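Local coordinates for protein magnesium transporter MgtE (Enterococcus faecalis, PDB 2OUX) that probably carries magnesium ions across the cell membrane as a homodimer, the part given here being its cytoplasmic region with bound magnesium, at residues I150-M160 and L194-A204. Residues are numbered along the deposited sequence; the frame is centred on the assembly and turned at random.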
loop_
_atom_site.group_PDB
_atom_site.type_symbol
_atom_site.label_atom_id
_atom_site.label_comp_id
_atom_site.label_asym_id
_atom_site.label_seq_id
_atom_site.Cartn_x
_atom_site.Cartn_y
_atom_site.Cartn_z
ATOM N N ILE A 150 -3.703 16.562 -9.920
ATOM C CA ILE A 150 -4.641 17.678 -9.961
ATOM C C ILE A 150 -3.870 18.971 -9.736
ATOM O O ILE A 150 -2.678 18.942 -9.419
ATOM C CB ILE A 150 -5.700 17.565 -8.846
ATOM C CG1 ILE A 150 -4.998 17.519 -7.486
ATOM C CG2 ILE A 150 -6.564 16.348 -9.070
ATOM C CD1 ILE A 150 -5.918 17.693 -6.297
ATOM N N VAL A 151 -4.553 20.100 -9.908
ATOM C CA VAL A 151 -3.936 21.404 -9.688
ATOM C C VAL A 151 -4.325 21.877 -8.300
ATOM O O VAL A 151 -5.356 21.463 -7.762
ATOM C CB VAL A 151 -4.416 22.466 -10.704
ATOM C CG1 VAL A 151 -3.974 22.085 -12.098
ATOM C CG2 VAL A 151 -5.936 22.610 -10.634
ATOM N N ALA A 152 -3.503 22.759 -7.743
ATOM C CA ALA A 152 -3.717 23.305 -6.408
ATOM C C ALA A 152 -4.998 24.119 -6.181
ATOM O O ALA A 152 -5.749 23.827 -5.252
ATOM C CB ALA A 152 -2.510 24.140 -6.009
ATOM N N ASN A 153 -5.238 25.136 -7.012
ATOM C CA ASN A 153 -6.407 26.010 -6.861
ATOM C C ASN A 153 -7.722 25.348 -7.233
ATOM O O ASN A 153 -8.517 25.876 -8.001
ATOM C CB ASN A 153 -6.212 27.297 -7.676
ATOM C CG ASN A 153 -7.344 28.300 -7.476
ATOM O OD1 ASN A 153 -8.235 28.430 -8.322
ATOM N ND2 ASN A 153 -7.316 29.010 -6.348
ATOM N N GLN A 154 -7.948 24.180 -6.660
ATOM C CA GLN A 154 -9.153 23.413 -6.898
ATOM C C GLN A 154 -9.697 23.020 -5.528
ATOM O O GLN A 154 -8.961 23.023 -4.543
ATOM C CB GLN A 154 -8.782 22.187 -7.731
ATOM C CG GLN A 154 -9.804 21.089 -7.800
ATOM C CD GLN A 154 -9.384 20.009 -8.777
ATOM O OE1 GLN A 154 -8.215 19.637 -8.838
ATOM N NE2 GLN A 154 -10.334 19.500 -9.544
ATOM N N THR A 155 -10.983 22.699 -5.461
ATOM C CA THR A 155 -11.596 22.296 -4.202
ATOM C C THR A 155 -11.556 20.776 -4.064
ATOM O O THR A 155 -11.379 20.062 -5.055
ATOM C CB THR A 155 -13.052 22.711 -4.151
ATOM O OG1 THR A 155 -13.738 22.108 -5.253
ATOM C CG2 THR A 155 -13.184 24.224 -4.226
ATOM N N VAL A 156 -11.741 20.280 -2.840
ATOM C CA VAL A 156 -11.726 18.840 -2.618
ATOM C C VAL A 156 -12.930 18.253 -3.350
ATOM O O VAL A 156 -12.869 17.148 -3.900
ATOM C CB VAL A 156 -11.803 18.481 -1.107
ATOM C CG1 VAL A 156 -10.854 19.363 -0.302
ATOM C CG2 VAL A 156 -13.216 18.607 -0.613
ATOM N N ARG A 157 -14.024 19.006 -3.365
ATOM C CA ARG A 157 -15.232 18.569 -4.049
ATOM C C ARG A 157 -14.888 18.250 -5.500
ATOM O O ARG A 157 -15.347 17.260 -6.064
ATOM C CB ARG A 157 -16.286 19.674 -4.000
ATOM C CG ARG A 157 -17.515 19.429 -4.863
ATOM C CD ARG A 157 -18.471 20.624 -4.769
ATOM N NE ARG A 157 -17.784 21.876 -5.086
ATOM C CZ ARG A 157 -17.290 22.186 -6.284
ATOM N NH1 ARG A 157 -17.410 21.336 -7.296
ATOM N NH2 ARG A 157 -16.660 23.340 -6.469
ATOM N N SER A 158 -14.068 19.111 -6.092
ATOM C CA SER A 158 -13.637 18.963 -7.471
ATOM C C SER A 158 -12.643 17.805 -7.614
ATOM O O SER A 158 -12.706 17.029 -8.565
ATOM C CB SER A 158 -13.009 20.276 -7.934
ATOM O OG SER A 158 -12.656 20.224 -9.293
ATOM N N ALA A 159 -11.722 17.692 -6.666
ATOM C CA ALA A 159 -10.742 16.613 -6.693
ATOM C C ALA A 159 -11.469 15.275 -6.540
ATOM O O ALA A 159 -11.165 14.297 -7.233
ATOM C CB ALA A 159 -9.737 16.802 -5.557
HETATM N N MSE A 160 -12.437 15.250 -5.627
HETATM C CA MSE A 160 -13.230 14.059 -5.345
HETATM C C MSE A 160 -14.106 13.656 -6.522
HETATM O O MSE A 160 -14.569 12.513 -6.594
HETATM C CB MSE A 160 -14.114 14.288 -4.117
HETATM C CG MSE A 160 -13.373 14.299 -2.781
HETATM SE SE MSE A 160 -12.571 12.578 -2.304
HETATM C CE MSE A 160 -13.949 11.429 -3.004
ATOM N N LEU A 194 -7.630 13.633 2.434
ATOM C CA LEU A 194 -8.598 14.264 1.562
ATOM C C LEU A 194 -10.041 14.063 2.021
ATOM O O LEU A 194 -10.772 15.032 2.216
ATOM C CB LEU A 194 -8.434 13.716 0.144
ATOM C CG LEU A 194 -9.147 14.455 -0.985
ATOM C CD1 LEU A 194 -8.641 15.894 -1.063
ATOM C CD2 LEU A 194 -8.879 13.740 -2.304
ATOM N N ILE A 195 -10.453 12.813 2.206
ATOM C CA ILE A 195 -11.833 12.536 2.589
ATOM C C ILE A 195 -12.326 13.164 3.889
ATOM O O ILE A 195 -13.543 13.250 4.106
ATOM C CB ILE A 195 -12.117 11.017 2.659
ATOM C CG1 ILE A 195 -11.337 10.381 3.812
ATOM C CG2 ILE A 195 -11.760 10.365 1.335
ATOM C CD1 ILE A 195 -11.812 8.982 4.148
ATOM N N VAL A 196 -11.416 13.603 4.753
ATOM C CA VAL A 196 -11.846 14.209 6.010
ATOM C C VAL A 196 -11.888 15.733 5.918
ATOM O O VAL A 196 -11.992 16.418 6.930
ATOM C CB VAL A 196 -10.920 13.831 7.189
ATOM C CG1 VAL A 196 -10.689 12.321 7.215
ATOM C CG2 VAL A 196 -9.608 14.594 7.091
ATOM N N ASN A 197 -11.793 16.269 4.708
ATOM C CA ASN A 197 -11.827 17.713 4.550
ATOM C C ASN A 197 -13.151 18.158 3.942
ATOM O O ASN A 197 -13.831 17.378 3.270
ATOM C CB ASN A 197 -10.641 18.178 3.699
ATOM C CG ASN A 197 -9.418 18.497 4.540
ATOM O OD1 ASN A 197 -9.316 19.579 5.119
ATOM N ND2 ASN A 197 -8.490 17.546 4.630
ATOM N N ASP A 198 -13.522 19.409 4.188
ATOM C CA ASP A 198 -14.780 19.931 3.672
ATOM C C ASP A 198 -14.781 20.096 2.163
ATOM O O ASP A 198 -13.759 20.405 1.561
ATOM C CB ASP A 198 -15.119 21.280 4.305
ATOM C CG ASP A 198 -16.483 21.784 3.870
ATOM O OD1 ASP A 198 -17.494 21.235 4.352
ATOM O OD2 ASP A 198 -16.546 22.708 3.031
ATOM N N ASP A 199 -15.948 19.904 1.563
ATOM C CA ASP A 199 -16.106 20.030 0.119
ATOM C C ASP A 199 -15.526 21.321 -0.438
ATOM O O ASP A 199 -14.866 21.312 -1.471
ATOM C CB ASP A 199 -17.587 19.954 -0.264
ATOM C CG ASP A 199 -18.021 18.555 -0.665
ATOM O OD1 ASP A 199 -17.673 17.591 0.044
ATOM O OD2 ASP A 199 -18.726 18.422 -1.691
ATOM N N ASP A 200 -15.770 22.428 0.253
ATOM C CA ASP A 200 -15.301 23.731 -0.201
ATOM C C ASP A 200 -13.820 24.041 0.027
ATOM O O ASP A 200 -13.275 24.959 -0.581
ATOM C CB ASP A 200 -16.174 24.826 0.425
ATOM C CG ASP A 200 -17.623 24.762 -0.058
ATOM O OD1 ASP A 200 -17.869 24.969 -1.264
ATOM O OD2 ASP A 200 -18.518 24.496 0.766
ATOM N N THR A 201 -13.158 23.283 0.885
ATOM C CA THR A 201 -11.745 23.537 1.142
ATOM C C THR A 201 -10.905 23.477 -0.142
ATOM O O THR A 201 -11.156 22.658 -1.032
ATOM C CB THR A 201 -11.182 22.526 2.140
ATOM O OG1 THR A 201 -12.016 22.493 3.304
ATOM C CG2 THR A 201 -9.766 22.918 2.544
ATOM N N LEU A 202 -9.909 24.349 -0.233
ATOM C CA LEU A 202 -9.038 24.379 -1.403
ATOM C C LEU A 202 -7.850 23.437 -1.254
ATOM O O LEU A 202 -7.114 23.499 -0.266
ATOM C CB LEU A 202 -8.538 25.800 -1.661
ATOM C CG LEU A 202 -9.321 26.619 -2.698
ATOM C CD1 LEU A 202 -10.806 26.578 -2.389
ATOM C CD2 LEU A 202 -8.805 28.057 -2.705
ATOM N N ILE A 203 -7.675 22.569 -2.247
ATOM C CA ILE A 203 -6.589 21.600 -2.259
ATOM C C ILE A 203 -5.292 22.263 -1.816
ATOM O O ILE A 203 -4.542 21.705 -1.020
ATOM C CB ILE A 203 -6.403 20.991 -3.689
ATOM C CG1 ILE A 203 -7.588 20.087 -4.032
ATOM C CG2 ILE A 203 -5.064 20.264 -3.783
ATOM C CD1 ILE A 203 -7.744 18.905 -3.092
ATOM N N ALA A 204 -5.043 23.466 -2.328
ATOM C CA ALA A 204 -3.833 24.217 -2.012
ATOM C C ALA A 204 -3.678 24.500 -0.527
ATOM O O ALA A 204 -2.569 24.739 -0.047
ATOM C CB ALA A 204 -3.820 25.529 -2.790
#
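In the first CBS motif of the cytosolic region, the loop leading into helix 156-166 is bridged to the loop before helix 203-206 at T155 and L202. I203 N donates to Q154 O at 2.7 Å, and V156 N to T201 O at 3.0 Å; both donors lie close to the axis of the carbonyl they meet. R157 N instead uses an in-plane lone pair of D199 O, 3.1 Å away, so two amides of the first helical turn find acceptors in the other loop. T155 suits the N-cap: with chi1 at 59°, OG1 turns back to accept from S158 N, while CG2 packs on L202 CD1. Under this bridge the branches of I203 let CG1 and CG2 both reach I150 CD1, each at 3.7 Å, while I203 CD1 runs on to A159 CB at 3.8 Å. L194 CD1 lies against V156 CB, and its CD2 against SE of the selenomethionine M160, which also packs on I195 of the second subunit. R157 crosses D199 through aliphatic carbons, R157 CG lying 3.5 Å from D199 OD2, with NE too distant for a salt bridge. Backbone bonds therefore fix the register, apolar side chains fill the interior, and the opposite charges of exposed R157 and D199 probably add diffuse attraction.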